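Long-range contacts in sulfonate ABC transporter, periplasmic sulfonate-binding protein SsuA (Methylobacillus flagellatus, PDB 3UIF), which probably binds sulfonates or related sulfate esters in the periplasm and delivers them to an ABC transporter for uptake: residues T88-A93 / A206-V211; V7-S12 / K68-I73; A220-Y225 / H308-A313. All blocks are in the same frame, centred on the assembly; numbering follows the deposited sequence.

Contact 1 of 3, residues T88-A93 / A206-V211; sequences TVQLVA and ARNDFV
Q90 and N208, together with A206, carry most of this junction between the antiparallel strands 89-94 and 202-207. Q90 and A206 form a hydrogen-bonded pair: Q90 N donates to A206 O (2.8 Å) and A206 N to Q90 O (2.7 Å), both in the carbonyl plane of the acceptor. R207 is the N-cap residue, so the strand runs directly into helix 208-213, and N208 N, the first amide past it, sends a nearly straight bond to T88 O (2.8 Å, 174° at the hydrogen). The Q90 side chain runs extended beyond CG over the N208 amide, and its NE2 donates to N208 OD1 (2.8 Å) from above the carbonyl plane, 55° out of it. With CG of N208 anti to its carbonyl carbon (chi1 -73°), the amide comes back over the T88-V89 peptide, where a water links N208 ND2 to V89 O. Q90 OE1 bonds to N306 and also passes V211 CG1. A leucine at Q90 would probably leave N208 OD1 without this donor and its amide freer to turn, and N306 without its acceptor. Beside the pair, V92 CG1 packs on A206 CB at 3.9 Å. Polar bonds on backbone and side chain thus join the strand to the first turn of a helix, and the Q90 amide also reaches N306, just before helix 308-316.

Contact 2 of 3, residues V7-S12 / K68-I73; sequences VVRIAS and KIDFGI
D70 and F71 grip the backbone of R9 at both its N-H and its carbonyl. R9 N donates to D70 OD2 (3.0 Å, 164° at the hydrogen), meeting the carboxylate on its anti side, tilted from the carboxylate plane, while R9 O accepts from both D70 N (3.1 Å) and F71 N (3.0 Å), the latter nearly along the C=O axis. D70 CG stands anti to its own carbonyl carbon (chi1 -54°), which turns the carboxylate back toward the R9 amide; its other oxygen, OD1, is only a long salt-bridge partner of R9 NH2 and is held chiefly by R207. From here the strands 6-17 and 71-75 run parallel, with A11 N bonded to F71 O and A11 O taking I73 N (2.7 Å). The R9 side chain bends at chi2 and chi3 and lies across K68, whose CE sits over one face of the guanidinium. On the side of the sheet that carries I10 and F71, V8 CG1 meets the phenyl at CD2 (3.5 Å), and I10 CG2 rests on F71 CB (3.8 Å) and, more loosely, on I73 CD1. On the other side A11 CB faces I69 CG2, and G72 pairs with A11 without adding a side chain. Strand 44-51 flanks 6-17, and strand 202-207 borders 71-75, so the contact is one parallel pairing inside a mixed sheet. I217 and I221 of helix 215-233 cover V8, T218 and I221 of the same helix cover F71, and helix 26-32 packs against S12 and I73.

Contact 3 of 3, residues A220-Y225 / H308-A313; sequences AIVTAY and HFVATA
V222 points its two methyls at the first turn of helix 308-316, and its side chain crosses that of F309 at about a right angle. CG2 comes against F309 CB (3.6 Å) and lies oblique to the ring, whose far end leads away from residues 220-225. CG1, anti to the V222 backbone N (chi1 -177°), is thereby carried onto the backbone of the partner helix, 3.7 Å from F309 O, and also reaches V310 CG2 at 4.0 Å. One turn further on, A313 turns its CB toward T223, which meets it through OG1 (3.6 Å); the small alanine lets the backbones close to 4.9 Å between T223 CA and A313 CA. The short helical segments cross at -57°, their axes 8.9 Å apart at closest approach, and the side chains meeting between 220-225 and 308-313 are apolar apart from that hydroxyl. It is hydrogen-bonded to Q219 and E316, and the bond to E316, like that of Q219 to F309 O, is a polar tie between the helices. V92 of strand 89-94 packs against both V222 and F309, P94 and Y274 touch V310, and helix 35-41 lies along I221 and A224, placing the helix pair against the sheet beside strand 89-94.

Overall arrangement
Contacts 1 and 2 share a mixed sheet, in which strand 202-207 lies beside 71-75, and their centres are about 10 Å apart. R207 joins them: its NH2 forms a salt bridge with D70 OD1 (2.7 Å), and its NE probably bonds I69 O. F210 of contact 1 also packs on F71 of contact 2, their ring planes about 75° apart. Contact 3, about 13 Å from contact 1 and 16 Å from contact 2 between centres, supplies helices against this sheet: I221 CD1 meets F71 CE2 at 3.5 Å, and V92 O touches V222 and V310. All three thus belong to one packed region of a probable sulfonate-binding protein; none of them is assigned to the binding site.

Contact 1 of 3, residues T88-A93 / A206-V211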
ATOM      1  N   THR A  88      -2.187  -9.277 -16.839  1.00 49.83           N
ATOM      2  CA  THR A  88      -3.624  -9.425 -16.586  1.00 50.41           C
ATOM      3  C   THR A  88      -4.277  -8.118 -16.152  1.00 47.56           C
ATOM      4  O   THR A  88      -5.444  -7.868 -16.450  1.00 47.51           O
ATOM      5  CB  THR A  88      -3.907 -10.534 -15.535  1.00 49.74           C
ATOM      6  OG1 THR A  88      -3.360 -11.792 -15.978  1.00 51.39           O
ATOM      7  CG2 THR A  88      -5.414 -10.686 -15.272  1.00 49.27           C
ATOM      8  N   VAL A  89      -3.499  -7.279 -15.479  1.00 46.54           N
ATOM      9  CA  VAL A  89      -4.030  -6.186 -14.673  1.00 44.76           C
ATOM     10  C   VAL A  89      -3.136  -4.935 -14.748  1.00 44.03           C
ATOM     11  O   VAL A  89      -1.917  -5.049 -14.904  1.00 44.76           O
ATOM     12  CB  VAL A  89      -4.272  -6.725 -13.239  1.00 44.14           C
ATOM     13  CG1 VAL A  89      -3.632  -5.879 -12.153  1.00 42.86           C
ATOM     14  CG2 VAL A  89      -5.751  -6.955 -13.000  1.00 44.08           C
ATOM     15  N   GLN A  90      -3.765  -3.762 -14.661  1.00 43.11           N
ATOM     16  CA  GLN A  90      -3.135  -2.439 -14.836  1.00 43.16           C
ATOM     17  C   GLN A  90      -3.427  -1.549 -13.645  1.00 41.31           C
ATOM     18  O   GLN A  90      -4.549  -1.571 -13.126  1.00 40.84           O
ATOM     19  CB  GLN A  90      -3.818  -1.695 -15.967  1.00 43.20           C
ATOM     20  CG  GLN A  90      -3.155  -1.664 -17.299  1.00 44.42           C
ATOM     21  CD  GLN A  90      -4.192  -1.327 -18.356  1.00 45.97           C
ATOM     22  OE1 GLN A  90      -4.577  -0.169 -18.519  1.00 44.72           O
ATOM     23  NE2 GLN A  90      -4.669  -2.353 -19.075  1.00 46.32           N
ATOM     24  N   LEU A  91      -2.466  -0.711 -13.262  1.00 41.22           N
ATOM     25  CA  LEU A  91      -2.729   0.332 -12.275  1.00 39.81           C
ATOM     26  C   LEU A  91      -3.353   1.549 -12.979  1.00 39.70           C
ATOM     27  O   LEU A  91      -2.682   2.204 -13.797  1.00 39.50           O
ATOM     28  CB  LEU A  91      -1.446   0.728 -11.534  1.00 38.59           C
ATOM     29  CG  LEU A  91      -1.582   1.802 -10.448  1.00 38.18           C
ATOM     30  CD1 LEU A  91      -2.443   1.320  -9.283  1.00 37.78           C
ATOM     31  CD2 LEU A  91      -0.202   2.193  -9.952  1.00 37.49           C
ATOM     32  N   VAL A  92      -4.628   1.835 -12.666  1.00 38.30           N
ATOM     33  CA  VAL A  92      -5.358   2.965 -13.279  1.00 38.81           C
ATOM     34  C   VAL A  92      -5.566   4.156 -12.337  1.00 38.49           C
ATOM     35  O   VAL A  92      -5.992   5.227 -12.779  1.00 38.89           O
ATOM     36  CB  VAL A  92      -6.707   2.553 -13.899  1.00 39.59           C
ATOM     37  CG1 VAL A  92      -6.494   1.621 -15.096  1.00 40.05           C
ATOM     38  CG2 VAL A  92      -7.636   1.943 -12.849  1.00 39.36           C
ATOM     39  N   ALA A  93      -5.275   3.952 -11.052  1.00 37.17           N
ATOM     40  CA  ALA A  93      -5.265   5.021 -10.048  1.00 37.25           C
ATOM     41  C   ALA A  93      -4.417   4.616  -8.830  1.00 36.74           C
ATOM     42  O   ALA A  93      -4.859   3.801  -8.001  1.00 36.55           O
ATOM     43  CB  ALA A  93      -6.688   5.385  -9.621  1.00 37.36           C
ATOM     44  N   ALA A 206      -7.074  -2.550 -12.649  1.00 41.11           N
ATOM     45  CA  ALA A 206      -8.114  -2.907 -13.594  1.00 41.97           C
ATOM     46  C   ALA A 206      -7.694  -4.084 -14.457  1.00 43.28           C
ATOM     47  O   ALA A 206      -6.530  -4.174 -14.883  1.00 43.42           O
ATOM     48  CB  ALA A 206      -8.451  -1.720 -14.463  1.00 42.10           C
ATOM     49  N   ARG A 207      -8.649  -4.984 -14.709  1.00 44.12           N
ATOM     50  CA  ARG A 207      -8.456  -6.087 -15.639  1.00 45.43           C
ATOM     51  C   ARG A 207      -8.208  -5.546 -17.060  1.00 46.22           C
ATOM     52  O   ARG A 207      -8.978  -4.742 -17.571  1.00 46.30           O
ATOM     53  CB  ARG A 207      -9.651  -7.034 -15.573  1.00 46.39           C
ATOM     54  CG  ARG A 207      -9.412  -8.398 -16.194  1.00 47.96           C
ATOM     55  CD  ARG A 207     -10.474  -9.409 -15.778  1.00 48.81           C
ATOM     56  NE  ARG A 207     -11.817  -8.829 -15.771  1.00 48.73           N
ATOM     57  CZ  ARG A 207     -12.605  -8.677 -16.836  1.00 49.66           C
ATOM     58  NH1 ARG A 207     -12.228  -9.063 -18.052  1.00 50.74           N
ATOM     59  NH2 ARG A 207     -13.791  -8.120 -16.676  1.00 49.32           N
ATOM     60  N   ASN A 208      -7.102  -5.964 -17.671  1.00 47.01           N
ATOM     61  CA  ASN A 208      -6.645  -5.407 -18.943  1.00 47.75           C
ATOM     62  C   ASN A 208      -7.723  -5.434 -20.018  1.00 48.98           C
ATOM     63  O   ASN A 208      -7.949  -4.433 -20.703  1.00 49.14           O
ATOM     64  CB  ASN A 208      -5.367  -6.111 -19.407  1.00 48.74           C
ATOM     65  CG  ASN A 208      -4.139  -5.713 -18.579  1.00 47.91           C
ATOM     66  OD1 ASN A 208      -4.167  -4.766 -17.789  1.00 46.37           O
ATOM     67  ND2 ASN A 208      -3.046  -6.443 -18.771  1.00 48.61           N
ATOM     68  N   ASP A 209      -8.388  -6.583 -20.127  1.00 49.87           N
ATOM     69  CA  ASP A 209      -9.515  -6.802 -21.025  1.00 51.36           C
ATOM     70  C   ASP A 209     -10.708  -5.914 -20.712  1.00 50.47           C
ATOM     71  O   ASP A 209     -11.479  -5.570 -21.609  1.00 51.52           O
ATOM     72  CB  ASP A 209      -9.998  -8.245 -20.909  1.00 52.80           C
ATOM     73  CG  ASP A 209      -9.155  -9.214 -21.693  1.00 58.22           C
ATOM     74  OD1 ASP A 209      -9.443 -10.431 -21.598  1.00 61.60           O
ATOM     75  OD2 ASP A 209      -8.219  -8.769 -22.401  1.00 59.45           O
ATOM     76  N   PHE A 210     -10.891  -5.586 -19.435  1.00 49.03           N
ATOM     77  CA  PHE A 210     -11.991  -4.713 -19.069  1.00 48.47           C
ATOM     78  C   PHE A 210     -11.772  -3.288 -19.576  1.00 48.07           C
ATOM     79  O   PHE A 210     -12.700  -2.653 -20.091  1.00 48.53           O
ATOM     80  CB  PHE A 210     -12.254  -4.688 -17.568  1.00 47.17           C
ATOM     81  CG  PHE A 210     -13.449  -3.875 -17.221  1.00 47.08           C
ATOM     82  CD1 PHE A 210     -14.715  -4.458 -17.211  1.00 47.87           C
ATOM     83  CD2 PHE A 210     -13.331  -2.503 -17.011  1.00 46.11           C
ATOM     84  CE1 PHE A 210     -15.838  -3.687 -16.949  1.00 48.02           C
ATOM     85  CE2 PHE A 210     -14.448  -1.736 -16.755  1.00 45.98           C
ATOM     86  CZ  PHE A 210     -15.701  -2.330 -16.712  1.00 47.02           C
ATOM     87  N   VAL A 211     -10.549  -2.801 -19.411  1.00 47.18           N
ATOM     88  CA  VAL A 211     -10.144  -1.476 -19.849  1.00 46.95           C
ATOM     89  C   VAL A 211     -10.256  -1.358 -21.363  1.00 48.55           C
ATOM     90  O   VAL A 211     -10.893  -0.429 -21.868  1.00 48.85           O
ATOM     91  CB  VAL A 211      -8.691  -1.196 -19.417  1.00 46.31           C
ATOM     92  CG1 VAL A 211      -8.184   0.122 -19.991  1.00 46.38           C
ATOM     93  CG2 VAL A 211      -8.595  -1.213 -17.895  1.00 44.47           C
TER
HETATM   94  O   HOH W   1      -7.281  -8.990 -18.559  1.00 42.88           O
HETATM   95  O   HOH W   2      -0.415  -5.722 -17.390  1.00 43.13           O

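Contact 2 of 3, residues V7-S12 / K68-I73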
ATOM      1  N   VAL A   7     -23.155  -3.472 -14.031  1.00 54.80           N
ATOM      2  CA  VAL A   7     -22.525  -4.002 -12.827  1.00 53.80           C
ATOM      3  C   VAL A   7     -21.016  -4.006 -13.000  1.00 52.40           C
ATOM      4  O   VAL A   7     -20.489  -4.598 -13.935  1.00 52.51           O
ATOM      5  CB  VAL A   7     -23.002  -5.424 -12.468  1.00 55.31           C
ATOM      6  CG1 VAL A   7     -22.063  -6.051 -11.437  1.00 54.83           C
ATOM      7  CG2 VAL A   7     -24.417  -5.387 -11.927  1.00 56.11           C
ATOM      8  N   VAL A   8     -20.330  -3.321 -12.100  1.00 50.83           N
ATOM      9  CA  VAL A   8     -18.884  -3.333 -12.096  1.00 49.39           C
ATOM     10  C   VAL A   8     -18.433  -3.916 -10.766  1.00 47.66           C
ATOM     11  O   VAL A   8     -18.764  -3.401  -9.694  1.00 48.32           O
ATOM     12  CB  VAL A   8     -18.311  -1.933 -12.379  1.00 47.90           C
ATOM     13  CG1 VAL A   8     -16.801  -1.912 -12.196  1.00 45.54           C
ATOM     14  CG2 VAL A   8     -18.667  -1.518 -13.806  1.00 49.02           C
ATOM     15  N   ARG A   9     -17.727  -5.034 -10.853  1.00 47.63           N
ATOM     16  CA  ARG A   9     -17.243  -5.732  -9.671  1.00 48.24           C
ATOM     17  C   ARG A   9     -15.907  -5.170  -9.247  1.00 46.07           C
ATOM     18  O   ARG A   9     -14.963  -5.116 -10.042  1.00 45.31           O
ATOM     19  CB  ARG A   9     -17.119  -7.235  -9.935  1.00 48.76           C
ATOM     20  CG  ARG A   9     -18.251  -8.072  -9.357  1.00 52.36           C
ATOM     21  CD  ARG A   9     -18.906  -8.976 -10.403  1.00 55.32           C
ATOM     22  NE  ARG A   9     -18.064  -9.199 -11.590  1.00 57.95           N
ATOM     23  CZ  ARG A   9     -18.460  -9.810 -12.710  1.00 58.77           C
ATOM     24  NH1 ARG A   9     -19.694 -10.282 -12.827  1.00 57.86           N
ATOM     25  NH2 ARG A   9     -17.607  -9.946 -13.722  1.00 59.22           N
ATOM     26  N   ILE A  10     -15.848  -4.742  -7.987  1.00 45.80           N
ATOM     27  CA  ILE A  10     -14.638  -4.147  -7.411  1.00 43.95           C
ATOM     28  C   ILE A  10     -14.217  -4.843  -6.118  1.00 43.85           C
ATOM     29  O   ILE A  10     -14.979  -4.920  -5.155  1.00 44.96           O
ATOM     30  CB  ILE A  10     -14.794  -2.628  -7.198  1.00 43.36           C
ATOM     31  CG1 ILE A  10     -15.379  -1.982  -8.459  1.00 43.85           C
ATOM     32  CG2 ILE A  10     -13.455  -2.020  -6.852  1.00 41.94           C
ATOM     33  CD1 ILE A  10     -15.459  -0.469  -8.451  1.00 43.42           C
ATOM     34  N   ALA A  11     -12.992  -5.356  -6.114  1.00 43.53           N
ATOM     35  CA  ALA A  11     -12.448  -6.048  -4.947  1.00 44.13           C
ATOM     36  C   ALA A  11     -11.691  -5.108  -4.018  1.00 44.42           C
ATOM     37  O   ALA A  11     -11.092  -4.127  -4.460  1.00 41.64           O
ATOM     38  CB  ALA A  11     -11.548  -7.192  -5.386  1.00 45.01           C
ATOM     39  N   SER A  12     -11.722  -5.417  -2.729  1.00 44.14           N
ATOM     40  CA  SER A  12     -10.846  -4.788  -1.753  1.00 42.37           C
ATOM     41  C   SER A  12     -10.440  -5.804  -0.685  1.00 45.80           C
ATOM     42  O   SER A  12     -11.098  -6.843  -0.508  1.00 45.50           O
ATOM     43  CB  SER A  12     -11.566  -3.635  -1.083  1.00 44.09           C
ATOM     44  OG  SER A  12     -12.567  -4.148  -0.209  1.00 46.52           O
ATOM     45  N   LYS A  68     -13.795 -12.653 -13.383  1.00 52.42           N
ATOM     46  CA  LYS A  68     -14.970 -12.499 -12.519  1.00 53.21           C
ATOM     47  C   LYS A  68     -14.908 -11.238 -11.648  1.00 50.79           C
ATOM     48  O   LYS A  68     -15.814 -10.963 -10.854  1.00 50.98           O
ATOM     49  CB  LYS A  68     -15.206 -13.751 -11.658  1.00 54.30           C
ATOM     50  CG  LYS A  68     -16.087 -14.843 -12.286  1.00 57.93           C
ATOM     51  CD  LYS A  68     -17.383 -14.325 -12.945  1.00 59.58           C
ATOM     52  CE  LYS A  68     -18.476 -13.882 -11.954  1.00 57.79           C
ATOM     53  NZ  LYS A  68     -19.408 -14.991 -11.586  1.00 61.29           N
ATOM     54  N   ILE A  69     -13.848 -10.463 -11.819  1.00 49.21           N
ATOM     55  CA  ILE A  69     -13.649  -9.216 -11.086  1.00 47.78           C
ATOM     56  C   ILE A  69     -13.119  -8.234 -12.103  1.00 46.99           C
ATOM     57  O   ILE A  69     -12.436  -8.648 -13.037  1.00 47.21           O
ATOM     58  CB  ILE A  69     -12.642  -9.404  -9.934  1.00 46.82           C
ATOM     59  CG1 ILE A  69     -13.306 -10.153  -8.785  1.00 47.71           C
ATOM     60  CG2 ILE A  69     -12.086  -8.079  -9.451  1.00 45.36           C
ATOM     61  CD1 ILE A  69     -12.331 -10.726  -7.773  1.00 47.81           C
ATOM     62  N   ASP A  70     -13.440  -6.955 -11.947  1.00 45.91           N
ATOM     63  CA  ASP A  70     -13.079  -5.973 -12.956  1.00 45.18           C
ATOM     64  C   ASP A  70     -12.036  -5.007 -12.451  1.00 44.19           C
ATOM     65  O   ASP A  70     -11.107  -4.656 -13.173  1.00 43.84           O
ATOM     66  CB  ASP A  70     -14.325  -5.222 -13.408  1.00 45.98           C
ATOM     67  CG  ASP A  70     -15.423  -6.157 -13.872  1.00 47.34           C
ATOM     68  OD1 ASP A  70     -15.115  -7.131 -14.587  1.00 48.03           O
ATOM     69  OD2 ASP A  70     -16.590  -5.935 -13.510  1.00 48.91           O
ATOM     70  N   PHE A  71     -12.204  -4.588 -11.201  1.00 43.44           N
ATOM     71  CA  PHE A  71     -11.305  -3.672 -10.541  1.00 42.07           C
ATOM     72  C   PHE A  71     -10.954  -4.206  -9.183  1.00 41.78           C
ATOM     73  O   PHE A  71     -11.711  -4.987  -8.610  1.00 42.71           O
ATOM     74  CB  PHE A  71     -11.978  -2.318 -10.373  1.00 41.75           C
ATOM     75  CG  PHE A  71     -12.126  -1.573 -11.654  1.00 42.19           C
ATOM     76  CD1 PHE A  71     -11.118  -0.734 -12.096  1.00 41.20           C
ATOM     77  CD2 PHE A  71     -13.270  -1.727 -12.430  1.00 43.05           C
ATOM     78  CE1 PHE A  71     -11.258  -0.051 -13.285  1.00 41.87           C
ATOM     79  CE2 PHE A  71     -13.414  -1.048 -13.623  1.00 43.27           C
ATOM     80  CZ  PHE A  71     -12.408  -0.216 -14.058  1.00 43.00           C
ATOM     81  N   GLY A  72      -9.820  -3.754  -8.662  1.00 40.76           N
ATOM     82  CA  GLY A  72      -9.348  -4.191  -7.359  1.00 41.01           C
ATOM     83  C   GLY A  72      -8.542  -3.113  -6.672  1.00 39.56           C
ATOM     84  O   GLY A  72      -7.577  -2.606  -7.216  1.00 38.90           O
ATOM     85  N   ILE A  73      -8.957  -2.755  -5.467  1.00 39.70           N
ATOM     86  CA  ILE A  73      -8.229  -1.786  -4.692  1.00 38.29           C
ATOM     87  C   ILE A  73      -7.405  -2.483  -3.623  1.00 39.07           C
ATOM     88  O   ILE A  73      -7.914  -2.847  -2.561  1.00 39.71           O
ATOM     89  CB  ILE A  73      -9.149  -0.728  -4.071  1.00 39.28           C
ATOM     90  CG1 ILE A  73     -10.012  -0.078  -5.169  1.00 38.86           C
ATOM     91  CG2 ILE A  73      -8.288   0.312  -3.358  1.00 38.50           C
ATOM     92  CD1 ILE A  73     -11.210   0.713  -4.671  1.00 40.43           C
TER

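Contact 3 of 3, residues A220-Y225 / H308-A313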
ATOM      1  N   ALA A 220     -14.881   6.752 -15.676  1.00 44.57           N
ATOM      2  CA  ALA A 220     -15.874   7.197 -14.731  1.00 44.44           C
ATOM      3  C   ALA A 220     -15.441   6.774 -13.329  1.00 43.41           C
ATOM      4  O   ALA A 220     -15.504   7.561 -12.378  1.00 43.06           O
ATOM      5  CB  ALA A 220     -17.237   6.644 -15.097  1.00 46.23           C
ATOM      6  N   ILE A 221     -14.938   5.545 -13.224  1.00 43.18           N
ATOM      7  CA  ILE A 221     -14.390   5.026 -11.965  1.00 41.69           C
ATOM      8  C   ILE A 221     -13.205   5.830 -11.434  1.00 40.87           C
ATOM      9  O   ILE A 221     -13.198   6.244 -10.274  1.00 40.43           O
ATOM     10  CB  ILE A 221     -14.081   3.526 -12.081  1.00 41.62           C
ATOM     11  CG1 ILE A 221     -15.328   2.750 -11.710  1.00 43.10           C
ATOM     12  CG2 ILE A 221     -12.959   3.089 -11.146  1.00 40.63           C
ATOM     13  CD1 ILE A 221     -15.532   1.543 -12.574  1.00 43.45           C
ATOM     14  N   VAL A 222     -12.216   6.058 -12.289  1.00 40.88           N
ATOM     15  CA  VAL A 222     -11.049   6.863 -11.921  1.00 40.07           C
ATOM     16  C   VAL A 222     -11.409   8.311 -11.544  1.00 40.46           C
ATOM     17  O   VAL A 222     -10.975   8.813 -10.497  1.00 39.99           O
ATOM     18  CB  VAL A 222      -9.960   6.840 -13.008  1.00 40.21           C
ATOM     19  CG1 VAL A 222      -8.749   7.621 -12.533  1.00 39.73           C
ATOM     20  CG2 VAL A 222      -9.573   5.400 -13.346  1.00 40.12           C
ATOM     21  N   THR A 223     -12.203   8.978 -12.375  1.00 41.54           N
ATOM     22  CA  THR A 223     -12.659  10.318 -12.036  1.00 42.02           C
ATOM     23  C   THR A 223     -13.375  10.305 -10.679  1.00 41.93           C
ATOM     24  O   THR A 223     -13.064  11.119  -9.808  1.00 41.81           O
ATOM     25  CB  THR A 223     -13.566  10.903 -13.119  1.00 43.45           C
ATOM     26  OG1 THR A 223     -12.797  11.138 -14.304  1.00 44.22           O
ATOM     27  CG2 THR A 223     -14.171  12.192 -12.656  1.00 44.18           C
ATOM     28  N   ALA A 224     -14.304   9.367 -10.491  1.00 42.13           N
ATOM     29  CA  ALA A 224     -15.058   9.274  -9.235  1.00 42.14           C
ATOM     30  C   ALA A 224     -14.141   9.002  -8.040  1.00 41.16           C
ATOM     31  O   ALA A 224     -14.283   9.627  -6.998  1.00 41.65           O
ATOM     32  CB  ALA A 224     -16.159   8.229  -9.329  1.00 42.71           C
ATOM     33  N   TYR A 225     -13.200   8.084  -8.213  1.00 40.25           N
ATOM     34  CA  TYR A 225     -12.192   7.795  -7.217  1.00 40.19           C
ATOM     35  C   TYR A 225     -11.420   9.026  -6.760  1.00 39.28           C
ATOM     36  O   TYR A 225     -11.343   9.311  -5.566  1.00 39.02           O
ATOM     37  CB  TYR A 225     -11.199   6.784  -7.766  1.00 38.75           C
ATOM     38  CG  TYR A 225     -10.118   6.404  -6.777  1.00 37.92           C
ATOM     39  CD1 TYR A 225     -10.385   5.515  -5.743  1.00 37.72           C
ATOM     40  CD2 TYR A 225      -8.825   6.917  -6.898  1.00 37.55           C
ATOM     41  CE1 TYR A 225      -9.399   5.150  -4.847  1.00 37.31           C
ATOM     42  CE2 TYR A 225      -7.825   6.568  -6.014  1.00 36.84           C
ATOM     43  CZ  TYR A 225      -8.115   5.684  -4.982  1.00 36.72           C
ATOM     44  OH  TYR A 225      -7.127   5.317  -4.086  1.00 36.37           O
ATOM     45  N   HIS A 308      -3.152   7.203 -18.237  1.00 43.95           N
ATOM     46  CA  HIS A 308      -4.114   7.947 -19.068  1.00 45.24           C
ATOM     47  C   HIS A 308      -5.352   8.437 -18.343  1.00 44.31           C
ATOM     48  O   HIS A 308      -5.852   9.523 -18.640  1.00 45.09           O
ATOM     49  CB  HIS A 308      -4.487   7.159 -20.340  1.00 46.62           C
ATOM     50  CG  HIS A 308      -5.684   7.722 -21.087  1.00 47.15           C
ATOM     51  ND1 HIS A 308      -5.641   8.899 -21.760  1.00 48.63           N
ATOM     52  CD2 HIS A 308      -6.995   7.229 -21.237  1.00 48.54           C
ATOM     53  CE1 HIS A 308      -6.857   9.142 -22.324  1.00 49.26           C
ATOM     54  NE2 HIS A 308      -7.683   8.120 -22.000  1.00 48.67           N
ATOM     55  N   PHE A 309      -5.846   7.654 -17.387  1.00 42.88           N
ATOM     56  CA  PHE A 309      -7.094   7.971 -16.680  1.00 42.57           C
ATOM     57  C   PHE A 309      -6.983   9.053 -15.597  1.00 41.88           C
ATOM     58  O   PHE A 309      -7.923   9.839 -15.407  1.00 42.01           O
ATOM     59  CB  PHE A 309      -7.728   6.693 -16.125  1.00 41.71           C
ATOM     60  CG  PHE A 309      -8.020   5.687 -17.182  1.00 42.37           C
ATOM     61  CD1 PHE A 309      -9.116   5.848 -18.028  1.00 43.25           C
ATOM     62  CD2 PHE A 309      -7.169   4.606 -17.382  1.00 42.47           C
ATOM     63  CE1 PHE A 309      -9.375   4.930 -19.042  1.00 44.20           C
ATOM     64  CE2 PHE A 309      -7.425   3.678 -18.390  1.00 43.29           C
ATOM     65  CZ  PHE A 309      -8.532   3.844 -19.225  1.00 44.20           C
ATOM     66  N   VAL A 310      -5.853   9.077 -14.892  1.00 41.24           N
ATOM     67  CA  VAL A 310      -5.573  10.093 -13.891  1.00 40.78           C
ATOM     68  C   VAL A 310      -5.312  11.453 -14.575  1.00 42.11           C
ATOM     69  O   VAL A 310      -5.829  12.503 -14.142  1.00 42.31           O
ATOM     70  CB  VAL A 310      -4.393   9.653 -13.004  1.00 40.19           C
ATOM     71  CG1 VAL A 310      -3.754  10.836 -12.274  1.00 40.14           C
ATOM     72  CG2 VAL A 310      -4.839   8.550 -12.048  1.00 38.89           C
ATOM     73  N   ALA A 311      -4.530  11.413 -15.658  1.00 42.93           N
ATOM     74  CA  ALA A 311      -4.314  12.566 -16.531  1.00 44.23           C
ATOM     75  C   ALA A 311      -5.649  13.170 -17.001  1.00 45.11           C
ATOM     76  O   ALA A 311      -5.865  14.383 -16.844  1.00 45.95           O
ATOM     77  CB  ALA A 311      -3.437  12.184 -17.715  1.00 45.36           C
ATOM     78  N   THR A 312      -6.541  12.340 -17.561  1.00 45.01           N
ATOM     79  CA  THR A 312      -7.855  12.835 -18.000  1.00 45.94           C
ATOM     80  C   THR A 312      -8.641  13.403 -16.804  1.00 45.43           C
ATOM     81  O   THR A 312      -9.185  14.515 -16.876  1.00 46.46           O
ATOM     82  CB  THR A 312      -8.676  11.761 -18.766  1.00 46.19           C
ATOM     83  OG1 THR A 312      -7.963  11.360 -19.938  1.00 47.35           O
ATOM     84  CG2 THR A 312     -10.042  12.291 -19.191  1.00 47.13           C
ATOM     85  N   ALA A 313      -8.651  12.653 -15.703  1.00 44.06           N
ATOM     86  CA  ALA A 313      -9.393  13.031 -14.495  1.00 43.76           C
ATOM     87  C   ALA A 313      -8.942  14.347 -13.858  1.00 44.10           C
ATOM     88  O   ALA A 313      -9.791  15.154 -13.487  1.00 44.65           O
ATOM     89  CB  ALA A 313      -9.378  11.903 -13.475  1.00 42.24           C
TER